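Local coordinates for xyloglucan-specific endo-beta-1,4-glucanase (Uncultured bacterium, PDB 4W88), which hydrolyses internal beta-1,4-glucosidic linkages in the backbone of xyloglucan, a plant cell-wall polysaccharide, as a glycoside hydrolase of family GH5, at residues A[122-127]-A[145-150]; A[107-112]-A[171-176]. The protein carries 1 engineered substitution. One frame throughout, in Å; residues are numbered along the deposited sequence.

Contact 1 of 2, residues A[122-127]-A[145-150]. With BGC (beta-D-glucopyranose), chain C.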
ATOM      1  N   GLU A 122      -7.059  20.229   0.798  1.00 19.33           N
ATOM      2  CA  GLU A 122      -5.994  21.191   0.823  1.00 18.22           C
ATOM      3  C   GLU A 122      -4.763  20.621   1.551  1.00 17.09           C
ATOM      4  O   GLU A 122      -3.593  20.801   1.077  1.00 19.67           O
ATOM      5  CB  GLU A 122      -6.448  22.507   1.468  1.00 21.05           C
ATOM      6  CG  GLU A 122      -7.419  23.223   0.562  1.00 22.13           C
ATOM      7  CD  GLU A 122      -8.128  24.391   1.190  1.00 19.82           C
ATOM      8  OE1 GLU A 122      -7.648  25.000   2.159  1.00 23.28           O
ATOM      9  OE2 GLU A 122      -9.162  24.763   0.541  1.00 24.91           O
ATOM     10  N   GLU A 123      -5.027  19.920   2.654  1.00 18.38           N
ATOM     11  CA  GLU A 123      -3.910  19.304   3.396  1.00 16.97           C
ATOM     12  C   GLU A 123      -3.230  18.209   2.514  1.00 15.97           C
ATOM     13  O   GLU A 123      -2.005  18.160   2.417  1.00 18.67           O
ATOM     14  CB  GLU A 123      -4.288  18.766   4.773  1.00 18.23           C
ATOM     15  CG  GLU A 123      -3.095  18.134   5.452  1.00 17.88           C
ATOM     16  CD  GLU A 123      -3.144  18.016   6.979  1.00 17.91           C
ATOM     17  OE1 GLU A 123      -2.105  17.638   7.573  1.00 18.62           O
ATOM     18  OE2 GLU A 123      -4.203  18.322   7.562  1.00 19.96           O
ATOM     19  N   LEU A 124      -4.031  17.332   1.929  1.00 16.50           N
ATOM     20  CA  LEU A 124      -3.475  16.272   1.066  1.00 16.86           C
ATOM     21  C   LEU A 124      -2.623  16.846  -0.068  1.00 15.04           C
ATOM     22  O   LEU A 124      -1.521  16.368  -0.345  1.00 16.63           O
ATOM     23  CB  LEU A 124      -4.600  15.416   0.498  1.00 16.54           C
ATOM     24  CG  LEU A 124      -4.209  14.156  -0.295  1.00 16.33           C
ATOM     25  CD1 LEU A 124      -3.469  13.149   0.560  1.00 21.28           C
ATOM     26  CD2 LEU A 124      -5.374  13.471  -0.958  1.00 18.47           C
ATOM     27  N   ALA A 125      -3.149  17.874  -0.716  1.00 15.92           N
ATOM     28  CA  ALA A 125      -2.452  18.511  -1.827  1.00 17.11           C
ATOM     29  C   ALA A 125      -1.158  19.190  -1.348  1.00 15.82           C
ATOM     30  O   ALA A 125      -0.138  19.155  -2.061  1.00 18.21           O
ATOM     31  CB  ALA A 125      -3.368  19.517  -2.518  1.00 19.01           C
ATOM     32  N   ALA A 126      -1.206  19.878  -0.209  1.00 17.93           N
ATOM     33  CA  ALA A 126      -0.031  20.488   0.304  1.00 17.42           C
ATOM     34  C   ALA A 126       1.128  19.533   0.606  1.00 16.30           C
ATOM     35  O   ALA A 126       2.320  19.856   0.355  1.00 19.49           O
ATOM     36  CB  ALA A 126      -0.347  21.340   1.511  1.00 20.85           C
ATOM     37  N   ILE A 127       0.787  18.324   1.114  1.00 16.32           N
ATOM     38  CA  ILE A 127       1.791  17.340   1.458  1.00 15.94           C
ATOM     39  C   ILE A 127       2.334  16.832   0.095  1.00 14.48           C
ATOM     40  O   ILE A 127       3.560  16.718  -0.067  1.00 16.45           O
ATOM     41  CB  ILE A 127       1.159  16.227   2.279  1.00 16.52           C
ATOM     42  CG1 ILE A 127       0.757  16.728   3.707  1.00 17.78           C
ATOM     43  CG2 ILE A 127       2.104  15.013   2.405  1.00 17.69           C
ATOM     44  CD1 ILE A 127      -0.164  15.769   4.436  1.00 21.25           C
ATOM     45  N   GLU A 145       1.300   6.648  -4.143  1.00 15.38           N
ATOM     46  CA  GLU A 145      -0.026   6.198  -3.710  1.00 14.80           C
ATOM     47  C   GLU A 145      -0.554   7.207  -2.697  1.00 16.85           C
ATOM     48  O   GLU A 145      -0.001   7.427  -1.618  1.00 14.95           O
ATOM     49  CB  GLU A 145       0.076   4.771  -3.130  1.00 15.40           C
ATOM     50  CG  GLU A 145      -1.271   4.176  -2.634  1.00 15.95           C
ATOM     51  CD  GLU A 145      -1.107   2.716  -2.150  1.00 14.16           C
ATOM     52  OE1 GLU A 145       0.071   2.283  -2.047  1.00 19.48           O
ATOM     53  OE2 GLU A 145      -2.146   2.045  -1.836  1.00 17.59           O
ATOM     54  N   GLY A 146      -1.593   7.946  -3.117  1.00 15.00           N
ATOM     55  CA  GLY A 146      -1.952   9.184  -2.431  1.00 16.04           C
ATOM     56  C   GLY A 146      -2.342   9.045  -0.954  1.00 15.14           C
ATOM     57  O   GLY A 146      -1.922   9.864  -0.126  1.00 15.73           O
HETATM   58  N   MSE A 147      -3.075   7.957  -0.659  1.00 15.67           N
HETATM   59  CA  MSE A 147      -3.656   7.715   0.662  1.00 16.12           C
HETATM   60  C   MSE A 147      -3.608   6.235   0.944  1.00 16.33           C
HETATM   61  O   MSE A 147      -3.548   5.399   0.021  1.00 16.10           O
HETATM   62  CB  MSE A 147      -5.142   8.183   0.751  1.00 15.78           C
HETATM   63  CG  MSE A 147      -5.270   9.651   0.384  1.00 15.70           C
HETATM   64 SE   MSE A 147      -7.172  10.200   0.504  1.00 18.58          SE
HETATM   65  CE  MSE A 147      -7.775   9.583  -1.241  1.00 19.20           C
ATOM     66  N   ASN A 148      -3.724   5.923   2.239  1.00 14.96           N
ATOM     67  CA  ASN A 148      -3.804   4.529   2.719  1.00 15.26           C
ATOM     68  C   ASN A 148      -5.048   4.355   3.556  1.00 15.28           C
ATOM     69  O   ASN A 148      -5.215   5.029   4.593  1.00 17.02           O
ATOM     70  CB  ASN A 148      -2.616   4.173   3.577  1.00 14.68           C
ATOM     71  CG  ASN A 148      -2.631   2.718   3.994  1.00 14.35           C
ATOM     72  OD1 ASN A 148      -2.492   1.839   3.134  1.00 15.11           O
ATOM     73  ND2 ASN A 148      -2.954   2.474   5.268  1.00 16.70           N
ATOM     74  N   GLU A 149      -5.958   3.522   3.069  1.00 15.49           N
ATOM     75  CA  GLU A 149      -7.183   3.214   3.772  1.00 16.70           C
ATOM     76  C   GLU A 149      -7.959   4.419   4.296  1.00 16.64           C
ATOM     77  O   GLU A 149      -8.332   4.449   5.454  1.00 17.35           O
ATOM     78  CB  GLU A 149      -6.938   2.177   4.826  1.00 15.77           C
ATOM     79  CG  GLU A 149      -6.367   0.885   4.275  1.00 16.63           C
ATOM     80  CD  GLU A 149      -6.140  -0.243   5.274  1.00 20.94           C
ATOM     81  OE1 GLU A 149      -6.139  -0.018   6.514  1.00 25.85           O
ATOM     82  OE2 GLU A 149      -5.899  -1.413   4.783  1.00 21.23           O
ATOM     83  N   PRO A 150      -8.096   5.452   3.471  1.00 15.63           N
ATOM     84  CA  PRO A 150      -8.760   6.671   3.962  1.00 17.46           C
ATOM     85  C   PRO A 150     -10.187   6.364   4.425  1.00 17.24           C
ATOM     86  O   PRO A 150     -10.919   5.668   3.711  1.00 17.03           O
ATOM     87  CB  PRO A 150      -8.735   7.586   2.752  1.00 18.01           C
ATOM     88  CG  PRO A 150      -8.716   6.648   1.533  1.00 18.49           C
ATOM     89  CD  PRO A 150      -7.778   5.546   2.027  1.00 16.43           C
TER
HETATM   90  C2  BGC C   4      -7.889  -4.535   9.176  1.00 42.17           C
HETATM   91  C3  BGC C   4      -6.854  -3.676   8.432  1.00 37.19           C
HETATM   92  C4  BGC C   4      -6.657  -4.135   7.027  1.00 44.55           C
HETATM   93  C5  BGC C   4      -8.181  -4.275   6.625  1.00 41.69           C
HETATM   94  C6  BGC C   4      -8.089  -4.771   5.232  1.00 51.07           C
HETATM   95  C1  BGC C   4      -9.319  -4.522   8.768  1.00 33.51           C
HETATM   96  O2  BGC C   4      -8.013  -3.876  10.348  1.00 46.23           O
HETATM   97  O3  BGC C   4      -5.657  -3.817   9.157  1.00 47.55           O
HETATM   98  O4  BGC C   4      -5.513  -3.378   6.369  1.00 32.00           O
HETATM   99  O5  BGC C   4      -9.097  -5.053   7.576  1.00 34.93           O
HETATM  100  O6  BGC C   4      -9.266  -4.786   4.467  1.00 46.30           O

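Contact 2 of 2, residues A[107-112]-A[171-176]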
ATOM      1  N   ASN A 107      -5.057   8.500  11.586  1.00 16.12           N
ATOM      2  CA  ASN A 107      -5.102   8.611  13.062  1.00 17.31           C
ATOM      3  C   ASN A 107      -5.152  10.094  13.462  1.00 18.66           C
ATOM      4  O   ASN A 107      -5.393  10.386  14.625  1.00 18.69           O
ATOM      5  CB  ASN A 107      -3.885   8.071  13.745  1.00 16.93           C
ATOM      6  CG  ASN A 107      -3.701   6.578  13.584  1.00 18.57           C
ATOM      7  OD1 ASN A 107      -4.549   5.878  12.969  1.00 20.08           O
ATOM      8  ND2 ASN A 107      -2.619   6.060  14.185  1.00 17.72           N
ATOM      9  N   TYR A 108      -4.928  11.005  12.491  1.00 15.98           N
ATOM     10  CA  TYR A 108      -4.609  12.410  12.749  1.00 16.83           C
ATOM     11  C   TYR A 108      -5.654  13.242  12.005  1.00 17.68           C
ATOM     12  O   TYR A 108      -6.783  13.420  12.514  1.00 22.47           O
ATOM     13  CB  TYR A 108      -3.159  12.713  12.361  1.00 18.21           C
ATOM     14  CG  TYR A 108      -2.170  12.040  13.274  1.00 16.49           C
ATOM     15  CD1 TYR A 108      -1.888  12.529  14.539  1.00 18.10           C
ATOM     16  CD2 TYR A 108      -1.614  10.813  12.903  1.00 17.31           C
ATOM     17  CE1 TYR A 108      -1.050  11.835  15.414  1.00 16.28           C
ATOM     18  CE2 TYR A 108      -0.835  10.107  13.780  1.00 15.72           C
ATOM     19  CZ  TYR A 108      -0.492  10.649  15.006  1.00 17.33           C
ATOM     20  OH  TYR A 108       0.252   9.968  15.925  1.00 18.74           O
ATOM     21  N   TRP A 109      -5.277  13.821  10.879  1.00 18.35           N
ATOM     22  CA  TRP A 109      -6.097  14.762  10.171  1.00 17.77           C
ATOM     23  C   TRP A 109      -7.004  14.154   9.097  1.00 17.61           C
ATOM     24  O   TRP A 109      -8.010  14.784   8.707  1.00 20.15           O
ATOM     25  CB  TRP A 109      -5.158  15.774   9.487  1.00 19.52           C
ATOM     26  CG  TRP A 109      -4.161  15.139   8.520  1.00 16.06           C
ATOM     27  CD1 TRP A 109      -2.966  14.628   8.815  1.00 17.91           C
ATOM     28  CD2 TRP A 109      -4.356  14.978   7.098  1.00 17.98           C
ATOM     29  NE1 TRP A 109      -2.379  14.119   7.659  1.00 17.05           N
ATOM     30  CE2 TRP A 109      -3.216  14.346   6.596  1.00 16.82           C
ATOM     31  CE3 TRP A 109      -5.402  15.282   6.222  1.00 17.80           C
ATOM     32  CZ2 TRP A 109      -3.085  14.002   5.287  1.00 15.69           C
ATOM     33  CZ3 TRP A 109      -5.274  14.958   4.891  1.00 18.34           C
ATOM     34  CH2 TRP A 109      -4.101  14.314   4.432  1.00 17.51           C
ATOM     35  N   LEU A 110      -6.648  12.949   8.607  1.00 17.16           N
ATOM     36  CA  LEU A 110      -7.341  12.362   7.462  1.00 16.07           C
ATOM     37  C   LEU A 110      -8.545  11.532   7.944  1.00 18.67           C
ATOM     38  O   LEU A 110      -8.491  10.295   8.026  1.00 20.21           O
ATOM     39  CB  LEU A 110      -6.417  11.569   6.553  1.00 18.52           C
ATOM     40  CG  LEU A 110      -6.808  11.526   5.078  1.00 19.64           C
ATOM     41  CD1 LEU A 110      -5.773  10.760   4.255  1.00 19.10           C
ATOM     42  CD2 LEU A 110      -8.162  10.889   4.833  1.00 20.87           C
ATOM     43  N   LYS A 111      -9.580  12.242   8.365  1.00 20.70           N
ATOM     44  CA  LYS A 111     -10.834  11.679   8.877  1.00 20.29           C
ATOM     45  C   LYS A 111     -11.896  12.122   7.880  1.00 22.05           C
ATOM     46  O   LYS A 111     -12.081  13.334   7.671  1.00 20.77           O
ATOM     47  CB  LYS A 111     -11.135  12.209  10.248  1.00 24.00           C
ATOM     48  CG  LYS A 111      -9.960  12.086  11.171  1.00 36.89           C
ATOM     49  CD  LYS A 111     -10.137  11.052  12.165  1.00 45.71           C
ATOM     50  CE  LYS A 111      -9.051  10.969  13.208  1.00 61.91           C
ATOM     51  NZ  LYS A 111      -9.076   9.619  13.861  1.00 64.07           N
ATOM     52  N   THR A 112     -12.560  11.161   7.211  1.00 19.88           N
ATOM     53  CA  THR A 112     -13.389  11.464   6.026  1.00 21.97           C
ATOM     54  C   THR A 112     -14.787  12.015   6.345  1.00 25.05           C
ATOM     55  O   THR A 112     -15.767  11.370   6.100  1.00 27.75           O
ATOM     56  CB  THR A 112     -13.500  10.212   5.141  1.00 23.40           C
ATOM     57  OG1 THR A 112     -13.920   9.123   5.922  1.00 24.26           O
ATOM     58  CG2 THR A 112     -12.177   9.945   4.502  1.00 23.27           C
ATOM     59  N   ASN A 171     -13.463  10.430  -3.902  1.00 20.89           N
ATOM     60  CA  ASN A 171     -13.224  10.837  -5.296  1.00 20.89           C
ATOM     61  C   ASN A 171     -12.595  12.257  -5.424  1.00 20.99           C
ATOM     62  O   ASN A 171     -11.682  12.448  -6.248  1.00 23.36           O
ATOM     63  CB  ASN A 171     -14.476  10.740  -6.215  1.00 20.37           C
ATOM     64  CG  ASN A 171     -14.973   9.333  -6.362  1.00 21.62           C
ATOM     65  OD1 ASN A 171     -14.209   8.369  -6.364  1.00 23.93           O
ATOM     66  ND2 ASN A 171     -16.287   9.194  -6.418  1.00 25.68           N
ATOM     67  N   ALA A 172     -13.090  13.202  -4.623  1.00 20.80           N
ATOM     68  CA  ALA A 172     -12.537  14.545  -4.599  1.00 22.03           C
ATOM     69  C   ALA A 172     -11.079  14.547  -4.125  1.00 22.15           C
ATOM     70  O   ALA A 172     -10.234  15.198  -4.679  1.00 21.71           O
ATOM     71  CB  ALA A 172     -13.372  15.435  -3.691  1.00 23.82           C
HETATM   72  N   MSE A 173     -10.781  13.728  -3.139  1.00 19.87           N
HETATM   73  CA  MSE A 173      -9.429  13.655  -2.550  1.00 20.20           C
HETATM   74  C   MSE A 173      -8.467  13.039  -3.579  1.00 18.60           C
HETATM   75  O   MSE A 173      -7.340  13.492  -3.713  1.00 18.46           O
HETATM   76  CB  MSE A 173      -9.380  12.915  -1.178  1.00 19.36           C
HETATM   77  CG  MSE A 173     -10.121  13.783  -0.157  1.00 21.24           C
HETATM   78 SE   MSE A 173     -10.066  12.961   1.628  1.00 21.18          SE
HETATM   79  CE  MSE A 173      -8.245  13.512   2.148  1.00 22.01           C
ATOM     80  N   ASN A 174      -8.893  11.966  -4.256  1.00 18.17           N
ATOM     81  CA  ASN A 174      -8.061  11.323  -5.318  1.00 17.57           C
ATOM     82  C   ASN A 174      -7.682  12.409  -6.357  1.00 15.85           C
ATOM     83  O   ASN A 174      -6.542  12.469  -6.826  1.00 18.86           O
ATOM     84  CB  ASN A 174      -8.787  10.144  -5.993  1.00 17.86           C
ATOM     85  CG  ASN A 174      -8.761   8.878  -5.161  1.00 17.54           C
ATOM     86  OD1 ASN A 174      -7.843   8.658  -4.333  1.00 20.26           O
ATOM     87  ND2 ASN A 174      -9.769   8.032  -5.360  1.00 19.05           N
ATOM     88  N   LYS A 175      -8.665  13.230  -6.754  1.00 18.41           N
ATOM     89  CA  LYS A 175      -8.429  14.293  -7.748  1.00 20.31           C
ATOM     90  C   LYS A 175      -7.461  15.317  -7.252  1.00 22.94           C
ATOM     91  O   LYS A 175      -6.638  15.807  -8.014  1.00 22.53           O
ATOM     92  CB  LYS A 175      -9.709  15.056  -8.201  1.00 26.82           C
ATOM     93  CG  LYS A 175     -10.735  14.216  -8.741  1.00 32.42           C
ATOM     94  CD  LYS A 175     -11.727  15.015  -9.572  1.00 59.30           C
ATOM     95  CE  LYS A 175     -13.085  14.424  -9.281  1.00 60.30           C
ATOM     96  NZ  LYS A 175     -14.149  14.814 -10.236  1.00 67.06           N
ATOM     97  N   ALA A 176      -7.560  15.642  -5.973  1.00 19.93           N
ATOM     98  CA  ALA A 176      -6.712  16.673  -5.382  1.00 20.64           C
ATOM     99  C   ALA A 176      -5.242  16.216  -5.405  1.00 17.80           C
ATOM    100  O   ALA A 176      -4.329  16.970  -5.660  1.00 19.28           O
ATOM    101  CB  ALA A 176      -7.138  16.950  -3.985  1.00 21.11           C
TER

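Contact 1 of 2, residues A[122-127]-A[145-150]
L124, on the inner face of helix 117-134, packs against G146 and M147, where the chain leaves strand 142-145 of the eight-stranded parallel TIM barrel. Helix follows strand all around this fold, and here the helix of one beta-alpha unit reaches the end of the next strand through one leucine. Its CG stands anti to the backbone N (chi1 -173°), which carries the branched end off the helix surface towards the barrel. Both methyls are used. CD1 rests 3.7 Å from G146 O and 3.9 Å from M147 CG, while CD2 lies 4.0 Å from M147 SE. The selenomethionine side chain crosses the leucine at roughly a right angle, so the fork meets its CG and SE from the flank. M147 runs straight out as far as SE and then bends at chi3 (-83°), turning CE aside from the fork towards helix 164-182, where the side chain packs on M173 and N174. A flexible unbranched chain suits this seam between two helices. The G146 carbonyl oxygen, against which the leucine methyl rests, is buried and hydrogen-bonded to T102 OG1 and W128 NE1. Beyond M147 the chain forms the Asn-Glu-Pro signature of GH5, N148-E149-P150, at the C-terminal end of the barrel strand, a position consistent with E149 being the acid/base of the family. E149, extended beyond CG, reaches into the sugar cleft, where H223 ND1 also bonds its OE2. On the glucose side, BGC O4 donates a short hydrogen bond of 2.6 Å to E149 OE2.

Contact 2 of 2, residues A[107-112]-A[171-176]
The selenomethionine methyl of M173 meets L110 end on, with CE 3.8 Å from L110 CD2. CE lies equally near L110 CG, and so it sits against the root of the leucine fork as well as its tip. W109 joins from beside it: CZ3 is 4.3 Å from CE, an oblique approach to the indole. The two loop residues also pack on each other, as L110 CB lies over one face of the W109 ring, 3.8 Å above its plane and offset toward the rim. The long unbranched chain of M173 suits the span from helix 164-182 to the loop, and a bend at chi3 (80°) directs its methyl to the leucine. L110 is the centre of an inverse gamma turn, closed by a weak hydrogen bond from K111 N to W109 O. Tryptophan serves two ends here, a broad apolar surface for L110 and an N-H, NE1, bonded to E105 OE1. Further out, E123 and I127 of helix 117-134 pack against the indole, and T112 OG1 is anchored to E166 OE2 at the start of helix 164-182. The meeting itself is apolar: methyl, leucine and indole carbon gain by excluding water, and their fit depends on shape rather than on directional bonds.

In the fold
From the N terminus, the chain leaves strand 97-101 and enters the loop 107-112, continues into helix 117-134, returns along strand 142-145 to 145-150, and then runs on into helix 164-182. Contact 1 closes the short helix-to-strand loop between 122-127 and 145-150. Contact 2 closes the longer one from 107-112 to 171-176, and contact 1 is nested wholly inside it. Their centres lie about 6 Å apart and they touch directly: L124 CD2 approaches M173 O at 3.4 Å, and I127 CD1 lies 3.5 Å from W109 CZ2. Together they join two neighbouring outer helices to the loops following the third and fourth barrel strands, with 145-150 running on to the glycan site at E149.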